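ATP phosphoribosyltransferase (Thermotoga maritima, PDB 1O63) probably catalyses the first step of histidine biosynthesis, joining ATP to 5-phosphoribose 1-diphosphate to give phosphoribosyl-ATP, as the short catalytic subunit that works with HisZ. Local coordinates at residues A[52-56]-A[57-61]; A[62-66]-A[67-71]; A[134-137]-A[138-142]; A[154-158]-A[159-163]; A[193-196]-A[197-201]. One frame throughout, in Å; residues are numbered along the deposited sequence.

Contact 1: residues A[52-56]-A[57-61]; sequences TYLVH and GVADI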
# COMPACT_ATOMS: atom_id res chain seq x y z
N THR A 52 9.12 -11.11 -0.03
CA THR A 52 8.61 -11.81 1.16
C THR A 52 8.30 -13.26 0.85
O THR A 52 8.66 -14.18 1.60
CB THR A 52 7.34 -11.10 1.65
OG1 THR A 52 7.67 -9.72 1.96
CG2 THR A 52 6.75 -11.77 2.86
N TYR A 53 7.62 -13.54 -0.27
CA TYR A 53 7.33 -14.92 -0.65
C TYR A 53 8.60 -15.72 -0.87
O TYR A 53 8.65 -16.94 -0.57
CB TYR A 53 6.46 -14.97 -1.94
CG TYR A 53 4.98 -14.87 -1.56
CD1 TYR A 53 4.47 -13.71 -0.97
CD2 TYR A 53 4.14 -15.94 -1.73
CE1 TYR A 53 3.14 -13.64 -0.60
CE2 TYR A 53 2.82 -15.89 -1.36
CZ TYR A 53 2.32 -14.73 -0.79
OH TYR A 53 0.99 -14.72 -0.43
N LEU A 54 9.62 -15.11 -1.48
CA LEU A 54 10.88 -15.79 -1.72
C LEU A 54 11.70 -16.00 -0.45
O LEU A 54 12.18 -17.11 -0.17
CB LEU A 54 11.72 -14.97 -2.72
CG LEU A 54 11.11 -14.95 -4.15
CD1 LEU A 54 11.61 -13.73 -4.92
CD2 LEU A 54 11.52 -16.23 -4.86
N VAL A 55 11.85 -14.93 0.34
CA VAL A 55 12.66 -15.04 1.56
C VAL A 55 12.13 -16.10 2.49
O VAL A 55 12.90 -16.86 3.12
CB VAL A 55 12.77 -13.69 2.28
CG1 VAL A 55 13.54 -13.83 3.59
CG2 VAL A 55 13.45 -12.64 1.40
N HIS A 56 10.81 -16.22 2.61
CA HIS A 56 10.19 -17.24 3.44
C HIS A 56 10.27 -18.63 2.82
O HIS A 56 9.87 -19.61 3.46
CB HIS A 56 8.72 -16.86 3.75
CG HIS A 56 8.63 -15.87 4.87
ND1 HIS A 56 8.92 -14.53 4.69
CD2 HIS A 56 8.31 -16.03 6.17
CE1 HIS A 56 8.77 -13.89 5.86
NE2 HIS A 56 8.41 -14.77 6.75
N GLY A 57 10.70 -18.75 1.57
CA GLY A 57 10.85 -20.03 0.92
C GLY A 57 9.61 -20.64 0.32
O GLY A 57 9.64 -21.86 -0.01
N VAL A 58 8.53 -19.89 0.09
CA VAL A 58 7.34 -20.52 -0.51
C VAL A 58 7.34 -20.44 -2.02
O VAL A 58 6.57 -21.12 -2.73
CB VAL A 58 6.04 -19.96 0.09
CG1 VAL A 58 6.00 -20.23 1.62
CG2 VAL A 58 5.92 -18.47 -0.16
N ALA A 59 8.21 -19.61 -2.57
CA ALA A 59 8.38 -19.44 -4.00
C ALA A 59 9.86 -19.67 -4.36
O ALA A 59 10.74 -19.39 -3.55
CB ALA A 59 7.98 -18.02 -4.40
N ASP A 60 10.12 -20.11 -5.57
CA ASP A 60 11.46 -20.33 -6.07
C ASP A 60 12.00 -19.11 -6.82
O ASP A 60 13.17 -18.76 -6.69
CB ASP A 60 11.44 -21.53 -7.07
CG ASP A 60 11.03 -22.82 -6.33
OD1 ASP A 60 11.68 -23.10 -5.31
OD2 ASP A 60 10.13 -23.50 -6.80
N ILE A 61 11.21 -18.56 -7.74
CA ILE A 61 11.65 -17.42 -8.56
C ILE A 61 10.61 -16.30 -8.47
O ILE A 61 9.42 -16.60 -8.41
CB ILE A 61 11.87 -17.83 -10.01
CG1 ILE A 61 13.00 -18.90 -10.10
CG2 ILE A 61 12.27 -16.65 -10.91
CD1 ILE A 61 12.88 -19.73 -11.37

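Contact 2: residues A[62-66]-A[67-71]; sequences GFCGT and DVLLE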
# COMPACT_ATOMS: atom_id res chain seq x y z
N GLY A 62 11.05 -15.04 -8.51
CA GLY A 62 10.11 -13.93 -8.52
C GLY A 62 10.62 -12.78 -9.38
O GLY A 62 11.68 -12.88 -10.02
N PHE A 63 9.74 -11.80 -9.58
CA PHE A 63 10.00 -10.62 -10.36
C PHE A 63 9.45 -9.38 -9.61
O PHE A 63 8.39 -9.47 -9.00
CB PHE A 63 9.33 -10.67 -11.74
CG PHE A 63 9.63 -11.92 -12.51
CD1 PHE A 63 8.90 -13.08 -12.28
CD2 PHE A 63 10.67 -11.96 -13.42
CE1 PHE A 63 9.16 -14.25 -12.94
CE2 PHE A 63 10.97 -13.15 -14.08
CZ PHE A 63 10.22 -14.28 -13.85
N CYS A 64 10.23 -8.31 -9.63
CA CYS A 64 9.79 -7.06 -9.02
C CYS A 64 10.58 -5.88 -9.59
O CYS A 64 11.60 -6.06 -10.25
CB CYS A 64 9.88 -7.12 -7.50
SG CYS A 64 11.53 -7.53 -6.88
N GLY A 65 10.07 -4.67 -9.42
CA GLY A 65 10.79 -3.51 -9.99
C GLY A 65 11.95 -3.08 -9.13
O GLY A 65 12.13 -3.45 -7.97
N THR A 66 12.73 -2.12 -9.68
CA THR A 66 13.87 -1.59 -8.95
C THR A 66 13.45 -0.88 -7.67
O THR A 66 14.18 -0.91 -6.67
CB THR A 66 14.69 -0.61 -9.83
OG1 THR A 66 14.80 -1.16 -11.16
CG2 THR A 66 16.08 -0.42 -9.26
N ASP A 67 12.30 -0.25 -7.66
CA ASP A 67 11.77 0.44 -6.48
C ASP A 67 11.65 -0.55 -5.32
O ASP A 67 12.14 -0.25 -4.23
CB ASP A 67 10.43 1.11 -6.80
CG ASP A 67 9.44 0.21 -7.49
OD1 ASP A 67 8.23 0.29 -7.16
OD2 ASP A 67 9.81 -0.61 -8.37
N VAL A 68 11.02 -1.69 -5.54
CA VAL A 68 10.88 -2.72 -4.50
C VAL A 68 12.25 -3.14 -3.99
O VAL A 68 12.51 -3.19 -2.80
CB VAL A 68 10.11 -3.94 -5.01
CG1 VAL A 68 10.09 -5.11 -4.04
CG2 VAL A 68 8.66 -3.55 -5.36
N LEU A 69 13.14 -3.50 -4.93
CA LEU A 69 14.46 -3.99 -4.60
C LEU A 69 15.28 -3.03 -3.76
O LEU A 69 15.99 -3.46 -2.84
CB LEU A 69 15.24 -4.35 -5.88
CG LEU A 69 15.62 -5.82 -6.05
CD1 LEU A 69 14.44 -6.71 -5.74
CD2 LEU A 69 16.16 -6.11 -7.44
N LEU A 70 15.24 -1.74 -4.13
CA LEU A 70 16.05 -0.77 -3.38
C LEU A 70 15.34 -0.32 -2.11
O LEU A 70 16.01 0.16 -1.20
CB LEU A 70 16.42 0.42 -4.25
CG LEU A 70 17.75 0.52 -4.94
CD1 LEU A 70 18.63 -0.72 -4.89
CD2 LEU A 70 17.58 0.97 -6.40
N GLU A 71 14.00 -0.37 -2.06
CA GLU A 71 13.33 0.09 -0.85
C GLU A 71 13.45 -0.93 0.28
O GLU A 71 13.40 -0.57 1.45
CB GLU A 71 11.85 0.39 -1.16
CG GLU A 71 11.05 0.81 0.05
CD GLU A 71 11.57 2.11 0.66
OE1 GLU A 71 11.33 2.37 1.84
OE2 GLU A 71 12.23 2.90 -0.07

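Contact 3: residues A[134-137]-A[138-142]; sequences VELA and PIAGL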
# COMPACT_ATOMS: atom_id res chain seq x y z
N VAL A 134 1.06 10.98 -3.87
CA VAL A 134 2.13 11.73 -3.22
C VAL A 134 2.24 13.12 -3.80
O VAL A 134 2.72 14.04 -3.14
CB VAL A 134 3.46 10.98 -3.30
CG1 VAL A 134 4.55 11.73 -2.53
CG2 VAL A 134 3.32 9.57 -2.66
N GLU A 135 1.80 13.32 -5.05
CA GLU A 135 1.87 14.63 -5.69
C GLU A 135 1.00 15.68 -5.02
O GLU A 135 1.25 16.89 -5.22
CB GLU A 135 1.61 14.53 -7.18
CG GLU A 135 0.17 14.24 -7.57
CD GLU A 135 -0.18 12.77 -7.47
OE1 GLU A 135 0.71 11.94 -7.23
OE2 GLU A 135 -1.36 12.42 -7.68
N LEU A 136 0.07 15.33 -4.17
CA LEU A 136 -0.74 16.27 -3.40
C LEU A 136 0.05 16.90 -2.25
O LEU A 136 -0.26 18.02 -1.84
CB LEU A 136 -1.96 15.54 -2.83
CG LEU A 136 -2.88 16.27 -1.88
CD1 LEU A 136 -3.44 17.52 -2.54
CD2 LEU A 136 -4.01 15.36 -1.39
N ALA A 137 1.10 16.27 -1.73
CA ALA A 137 1.81 16.79 -0.57
C ALA A 137 2.30 18.22 -0.64
O ALA A 137 2.03 19.02 0.28
CB ALA A 137 2.94 15.83 -0.16
N PRO A 138 3.04 18.63 -1.64
CA PRO A 138 3.55 20.01 -1.74
C PRO A 138 2.45 21.05 -1.78
O PRO A 138 2.38 21.95 -0.94
CB PRO A 138 4.41 19.99 -2.99
CG PRO A 138 4.81 18.55 -3.15
CD PRO A 138 3.53 17.80 -2.77
N ILE A 139 1.45 20.88 -2.65
CA ILE A 139 0.32 21.82 -2.71
C ILE A 139 -0.52 21.85 -1.47
O ILE A 139 -1.05 22.93 -1.08
CB ILE A 139 -0.49 21.56 -4.00
CG1 ILE A 139 0.35 22.00 -5.22
CG2 ILE A 139 -1.80 22.31 -3.97
CD1 ILE A 139 -0.16 21.47 -6.54
N ALA A 140 -0.62 20.77 -0.68
CA ALA A 140 -1.32 20.83 0.59
C ALA A 140 -0.47 21.45 1.70
O ALA A 140 -0.97 21.64 2.83
CB ALA A 140 -1.77 19.44 1.06
N GLY A 141 0.83 21.63 1.47
CA GLY A 141 1.69 22.17 2.53
C GLY A 141 2.23 21.06 3.43
O GLY A 141 2.76 21.32 4.50
N LEU A 142 2.08 19.81 3.00
CA LEU A 142 2.53 18.67 3.82
C LEU A 142 4.04 18.48 3.64
O LEU A 142 4.74 18.09 4.56
CB LEU A 142 1.79 17.43 3.36
CG LEU A 142 1.75 16.16 4.15
CD1 LEU A 142 2.38 15.00 3.41
CD2 LEU A 142 2.29 16.30 5.56

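Contact 4: residues A[154-158]-A[159-163]; sequences RTLKE and NNLEI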
# COMPACT_ATOMS: atom_id res chain seq x y z
N ARG A 154 3.89 13.39 -16.76
CA ARG A 154 2.56 13.94 -16.90
C ARG A 154 1.91 14.34 -15.59
O ARG A 154 1.51 15.50 -15.42
CB ARG A 154 1.62 12.97 -17.64
CG ARG A 154 0.15 13.37 -17.58
CD ARG A 154 -0.74 12.16 -17.87
NE ARG A 154 -1.95 12.51 -18.57
CZ ARG A 154 -3.15 12.74 -18.10
NH1 ARG A 154 -4.15 13.09 -18.92
NH2 ARG A 154 -3.39 12.62 -16.80
N THR A 155 1.73 13.39 -14.66
CA THR A 155 1.12 13.72 -13.37
C THR A 155 1.89 14.83 -12.68
O THR A 155 1.30 15.78 -12.17
CB THR A 155 1.05 12.48 -12.47
OG1 THR A 155 0.59 11.38 -13.27
CG2 THR A 155 0.12 12.64 -11.29
N LEU A 156 3.23 14.80 -12.72
CA LEU A 156 3.99 15.90 -12.12
C LEU A 156 3.68 17.24 -12.80
O LEU A 156 3.35 18.24 -12.14
CB LEU A 156 5.48 15.60 -12.22
CG LEU A 156 5.94 14.34 -11.43
CD1 LEU A 156 7.40 14.11 -11.65
CD2 LEU A 156 5.59 14.45 -9.96
N LYS A 157 3.84 17.28 -14.11
CA LYS A 157 3.59 18.44 -14.95
C LYS A 157 2.24 19.07 -14.71
O LYS A 157 2.10 20.29 -14.50
CB LYS A 157 3.70 18.01 -16.43
CG LYS A 157 4.45 18.96 -17.32
CD LYS A 157 3.77 20.30 -17.47
CE LYS A 157 2.59 20.27 -18.40
NZ LYS A 157 1.66 21.43 -18.13
N GLU A 158 1.18 18.26 -14.65
CA GLU A 158 -0.17 18.79 -14.48
C GLU A 158 -0.43 19.24 -13.05
O GLU A 158 -1.45 19.88 -12.74
CB GLU A 158 -1.21 17.80 -14.96
CG GLU A 158 -1.68 16.75 -13.99
CD GLU A 158 -2.39 15.58 -14.63
OE1 GLU A 158 -1.71 14.73 -15.26
OE2 GLU A 158 -3.63 15.48 -14.52
N ASN A 159 0.47 18.91 -12.13
CA ASN A 159 0.36 19.37 -10.75
C ASN A 159 1.39 20.45 -10.46
O ASN A 159 1.70 20.72 -9.30
CB ASN A 159 0.53 18.19 -9.79
CG ASN A 159 -0.71 17.30 -9.83
OD1 ASN A 159 -1.69 17.63 -9.16
ND2 ASN A 159 -0.65 16.24 -10.62
N ASN A 160 2.01 20.98 -11.51
CA ASN A 160 3.01 22.03 -11.40
C ASN A 160 4.23 21.64 -10.59
O ASN A 160 4.86 22.50 -9.97
CB ASN A 160 2.38 23.32 -10.83
CG ASN A 160 1.38 23.92 -11.79
OD1 ASN A 160 0.32 24.43 -11.41
ND2 ASN A 160 1.70 23.86 -13.08
N LEU A 161 4.54 20.35 -10.55
CA LEU A 161 5.75 19.87 -9.90
C LEU A 161 6.81 19.73 -10.99
O LEU A 161 6.45 19.34 -12.11
CB LEU A 161 5.53 18.53 -9.20
CG LEU A 161 4.50 18.58 -8.05
CD1 LEU A 161 4.29 17.22 -7.43
CD2 LEU A 161 4.91 19.61 -7.03
N GLU A 162 8.04 20.07 -10.69
CA GLU A 162 9.14 19.92 -11.64
C GLU A 162 10.06 18.79 -11.16
O GLU A 162 10.25 18.64 -9.94
CB GLU A 162 9.95 21.23 -11.68
CG GLU A 162 11.40 21.13 -12.00
CD GLU A 162 12.16 22.41 -12.15
OE1 GLU A 162 12.09 23.30 -11.28
OE2 GLU A 162 12.90 22.55 -13.16
N ILE A 163 10.73 18.14 -12.10
CA ILE A 163 11.70 17.11 -11.75
C ILE A 163 13.03 17.75 -11.40
O ILE A 163 13.70 18.37 -12.22
CB ILE A 163 11.89 16.10 -12.90
CG1 ILE A 163 10.63 15.25 -13.08
CG2 ILE A 163 13.10 15.23 -12.61
CD1 ILE A 163 10.63 14.41 -14.36

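Contact 5: residues A[193-196]-A[197-201]; sequences EKLQ and EVIEH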
# COMPACT_ATOMS: atom_id res chain seq x y z
N GLU A 193 17.59 -20.31 -18.19
CA GLU A 193 18.19 -20.23 -19.52
C GLU A 193 17.13 -19.94 -20.58
O GLU A 193 17.35 -19.05 -21.40
CB GLU A 193 18.89 -21.54 -19.91
CG GLU A 193 20.15 -21.88 -19.15
CD GLU A 193 20.93 -23.00 -19.80
OE1 GLU A 193 21.02 -23.03 -21.05
OE2 GLU A 193 21.45 -23.87 -19.06
N LYS A 194 16.06 -20.71 -20.62
CA LYS A 194 14.98 -20.46 -21.55
C LYS A 194 14.40 -19.05 -21.40
O LYS A 194 14.12 -18.36 -22.38
CB LYS A 194 13.85 -21.46 -21.36
CG LYS A 194 14.22 -22.90 -21.62
CD LYS A 194 13.00 -23.81 -21.47
CE LYS A 194 11.93 -23.46 -22.48
NZ LYS A 194 11.15 -24.66 -22.92
N LEU A 195 14.20 -18.62 -20.15
CA LEU A 195 13.62 -17.31 -19.88
C LEU A 195 14.51 -16.17 -20.32
O LEU A 195 14.03 -15.24 -20.98
CB LEU A 195 13.29 -17.22 -18.38
CG LEU A 195 12.61 -15.96 -17.88
CD1 LEU A 195 11.19 -15.87 -18.45
CD2 LEU A 195 12.58 -15.96 -16.34
N GLN A 196 15.82 -16.23 -20.07
CA GLN A 196 16.71 -15.16 -20.54
C GLN A 196 16.70 -15.05 -22.07
O GLN A 196 16.70 -13.94 -22.62
CB GLN A 196 18.12 -15.33 -20.01
CG GLN A 196 19.08 -14.16 -20.23
CD GLN A 196 20.42 -14.38 -19.57
OE1 GLN A 196 20.70 -15.48 -19.07
NE2 GLN A 196 21.29 -13.38 -19.54
N GLU A 197 16.70 -16.19 -22.77
CA GLU A 197 16.60 -16.17 -24.23
C GLU A 197 15.35 -15.38 -24.68
O GLU A 197 15.42 -14.50 -25.51
CB GLU A 197 16.41 -17.60 -24.78
CG GLU A 197 17.64 -18.33 -25.19
CD GLU A 197 17.40 -19.63 -25.92
OE1 GLU A 197 18.34 -20.10 -26.60
OE2 GLU A 197 16.30 -20.22 -25.83
N VAL A 198 14.22 -15.77 -24.13
CA VAL A 198 12.93 -15.14 -24.47
C VAL A 198 12.96 -13.66 -24.11
O VAL A 198 12.67 -12.77 -24.91
CB VAL A 198 11.81 -15.87 -23.70
CG1 VAL A 198 10.51 -15.10 -23.67
CG2 VAL A 198 11.61 -17.27 -24.28
N ILE A 199 13.36 -13.39 -22.86
CA ILE A 199 13.36 -12.00 -22.37
C ILE A 199 14.26 -11.10 -23.17
O ILE A 199 13.95 -9.94 -23.47
CB ILE A 199 13.72 -11.98 -20.87
CG1 ILE A 199 12.51 -12.50 -20.08
CG2 ILE A 199 14.12 -10.58 -20.44
CD1 ILE A 199 12.79 -12.69 -18.59
N GLU A 200 15.45 -11.58 -23.51
CA GLU A 200 16.39 -10.80 -24.32
C GLU A 200 15.76 -10.41 -25.65
O GLU A 200 15.79 -9.24 -26.05
CB GLU A 200 17.65 -11.66 -24.56
CG GLU A 200 18.88 -10.82 -24.80
CD GLU A 200 20.07 -11.32 -23.99
OE1 GLU A 200 20.64 -12.36 -24.37
OE2 GLU A 200 20.41 -10.68 -22.97
N HIS A 201 15.19 -11.40 -26.34
CA HIS A 201 14.57 -11.13 -27.63
C HIS A 201 13.42 -10.13 -27.49
O HIS A 201 13.34 -9.17 -28.26
CB HIS A 201 14.08 -12.41 -28.31
CG HIS A 201 13.59 -12.15 -29.70
ND1 HIS A 201 14.45 -11.85 -30.74
CD2 HIS A 201 12.34 -12.09 -30.21
CE1 HIS A 201 13.74 -11.63 -31.84
NE2 HIS A 201 12.46 -11.77 -31.55
O HOH W 1 20.18 -10.82 -20.25

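Contact 1: residues A[52-56]-A[57-61]
Val58 lays its CG2 methyl obliquely on the ring of Tyr53, 3.5 Å from CD2, just past the end of helix 50-55. That methyl sits between the backbone N and the carbonyl carbon of its own residue, while CG1 stands anti to the carbonyl carbon (chi1 -61°); from there CG2 also reaches the Tyr53 carbonyl oxygen. The next residue, Leu54, brings its CD2 methyl over the backbone of Ala59 and Asp60, 3.5 Å from Ala59 O and 4.0 Å from Ala59 CB.

The backbone sets these side chains in place. Tyr53 O takes the amide of Val58 at 3.0 Å and a weak second bond from Ala59 N. Gly57 N bonds Leu54 O at 2.8 Å. With its positive phi of 82°, Gly57 turns the chain out of the helix in a Schellman motif. His56 folds back so that ND1 gives a bond to Thr52 O at 3.1 Å, and its own N approaches the same oxygen from the other face of the carbonyl.

Farther out, Asp60 is held by Ser180 and by a salt bridge to Lys184, and Tyr53 and His56 pack on Leu142 of the second subunit. The carbonyls of Thr52, Tyr53 and Leu54 thus find their donors within the turn itself, from backbone N-H groups and the imidazole.

Contact 2: residues A[62-66]-A[67-71]
Cys64 and Leu69 meet where strand 61-65 turns into helix 66-71. SG lies 3.2 Å from Leu69 CD1, closer than sulfur and methyl normally come; as the first torsion of Leu69 (-116°) is far from a staggered value, this closeness is doubtful. SG is placed between the backbone N and the carbonyl carbon of its residue (chi1 56°), which turns it to the first helical turn. Val68 adds CG1 at 4.0 Å from the same sulfur, its CB resting near Gly65 O. Cys64 and Val68 form the buried side of the turn, backed by Phe48 against Val68 and by His173 of strand 161-176 against Leu69.

The strand and helix segments run nearly at right angles, 87° apart. Gly65, at the N-cap position, makes the corner, and the first helical bond runs from Leu69 N to Gly65 O, 3.2 Å long and nearly straight. Leu70 N follows with a bond to Thr66 O at 2.9 Å. This is a strand-to-helix step of the alpha/beta fold; the family belongs to the periplasmic-binding-protein clan.

Thr66, Asp67 and Leu70, by contrast, are partly exposed. Thr66 and Leu70 lie side by side and point the same way, touching through CG2 and CD2 at 3.5 Å, with Phe168 and Val113 packed on Leu70, while Thr66 OG1 is engaged by His173 and the amide of Arg171. Asp67 folds its carboxylate back over the corner, OD2 coming to 3.5 Å from Gly65 CA.

Contact 3: residues A[134-137]-A[138-142]
Ala137 is the apolar centre of this short, weakly bonded helix, its CB touching Leu142 CD1 at 3.7 Å. Leu142 turns its side chain back toward the helix with CG anti to the backbone N (chi1 -166°), and its CB lies near Ala137 O as well. Leu136 extends CD1 to 4.4 Å from Ala140 CB, a looser contact. Pro138 follows Ala137 directly; its ring carbon CD, which takes the place of an amide hydrogen, lies 3.9 Å from Val134 O and 3.5 Å from Glu135 O. A proline suits the first turn of a helix, where no N-H is needed for a bond within the helix.

Around these groups runs the polar backbone. Ala140 N bonds Leu136 O at 3.0 Å. Leu142 N bonds Ala137 O at 2.8 Å, and Gly141 N reaches Pro138 O at 2.9 Å.

Beyond the helix, Val134 and Pro138 rest on Ile146 of strand 145-150, and Gly141 O accepts from Arg105. The second subunit packs on part of the outer face, its Tyr53 on Leu136 and its Phe43 on Ala140. Gly141, with a positive phi of 87°, brings the helix to an end; the bond from Leu142 back to Ala137 is the long closing bond of a Schellman motif, here set in the subunit interface.

Contact 4: residues A[154-158]-A[159-163]
Asn159 makes a very short bond, its ND2 lying 2.5 Å from Thr155 O, so the length is best treated with caution although the direction is good: the N-H points at the oxygen at 169°, and the oxygen lies in the amide plane. CG of Asn159 stands beside its backbone N (chi1 -72°), which folds the amide back along the last turn of helix 154-158. The side chain runs alongside both neighbours. Thr155 CG2 is 3.7 Å from ND2, and Glu158 lies next to it with its carboxylate plane turned by only 14° from the amide plane. The backbone N of Asn159 adds a weak bond to Thr155 O.

Leu156 O is gripped twice, by Leu161 N at 2.9 Å and by Asn159 N at 3.0 Å, from opposite faces of its carbonyl plane. Asn160 N bonds Lys157 O at 3.1 Å. The Leu156 side chain crosses two partners at about a right angle: CD2 meets Leu161 CD1 at 4.0 Å, and CD1 meets Ile163 CG1 at 3.7 Å. Val90 of strand 81-94 and Ile146 of strand 145-150 continue this apolar side.

On the solvent side, Arg154 and Glu158, one turn apart, pair by charge alone, with the carboxylate oxygen well out of the guanidinium plane. Asn159 also touches Ile33 of the second subunit. With its positive phi, Asn160 is the C-prime residue of a Schellman motif, which stops the helix and sends the chain into strand 161-176.

Contact 5: residues A[193-196]-A[197-201]
Gln196 and Glu200, one turn apart on helix 185-204, are joined through water 1. The Gln196 amide gives NE2-H to the water at 2.9 Å, and the water in turn donates to Glu200 OE2 at 2.7 Å. Gln196 runs out extended, with CG anti to the backbone N (chi1 -170°), whereas Glu200 bends at its second torsion; the two polar ends remain apart, and the water spans the gap.

Main-chain donors from Glu197 to Glu200 each find the carbonyl four residues back. Glu197 N bonds Glu193 O at 3.2 Å and Val198 N bonds Lys194 O at 3.1 Å. Ile199 N to Leu195 O is shorter, 2.7 Å, and Glu200 N bonds Gln196 O at 2.8 Å; all four are close to straight.

On the buried face, Leu195 and Ile199 meet obliquely, Leu195 CG lying only 3.4 Å from Ile199 CD1, tighter than usual for two carbons. Phe80 borders both, Tyr19 meets Ile199, and Lys22 and Thr23 of helix 13-23 pack against Val198. Polar residues facing solvent and an apolar strip pressed on a neighbouring helix mark a regular amphipathic alpha-helix, here the C-terminal one of the modelled chain.

Contacts 1, 3 and 4 all end a helix with a Schellman turn, while contact 2 begins one and contact 5 is uninterrupted helix. Contact 2 lies nearest the middle, its centre about 3 Å from that of the chain, and strand 61-65 neighbours strand 161-176 of contact 4. Leu54 of contact 1 packs on Gly62 of contact 2. Contacts 3 and 4 touch through Glu135 and Ile139 against Asn159. Contact 1 is on the opposite side of the chain's centre, yet contacts 1 and 3 both pack on the second subunit, through aromatic, aliphatic and some polar residues; contact 4 reaches it through Asn159. Contact 5 joins contact 2 where Leu195 packs on Phe63; its outer face is mostly charged.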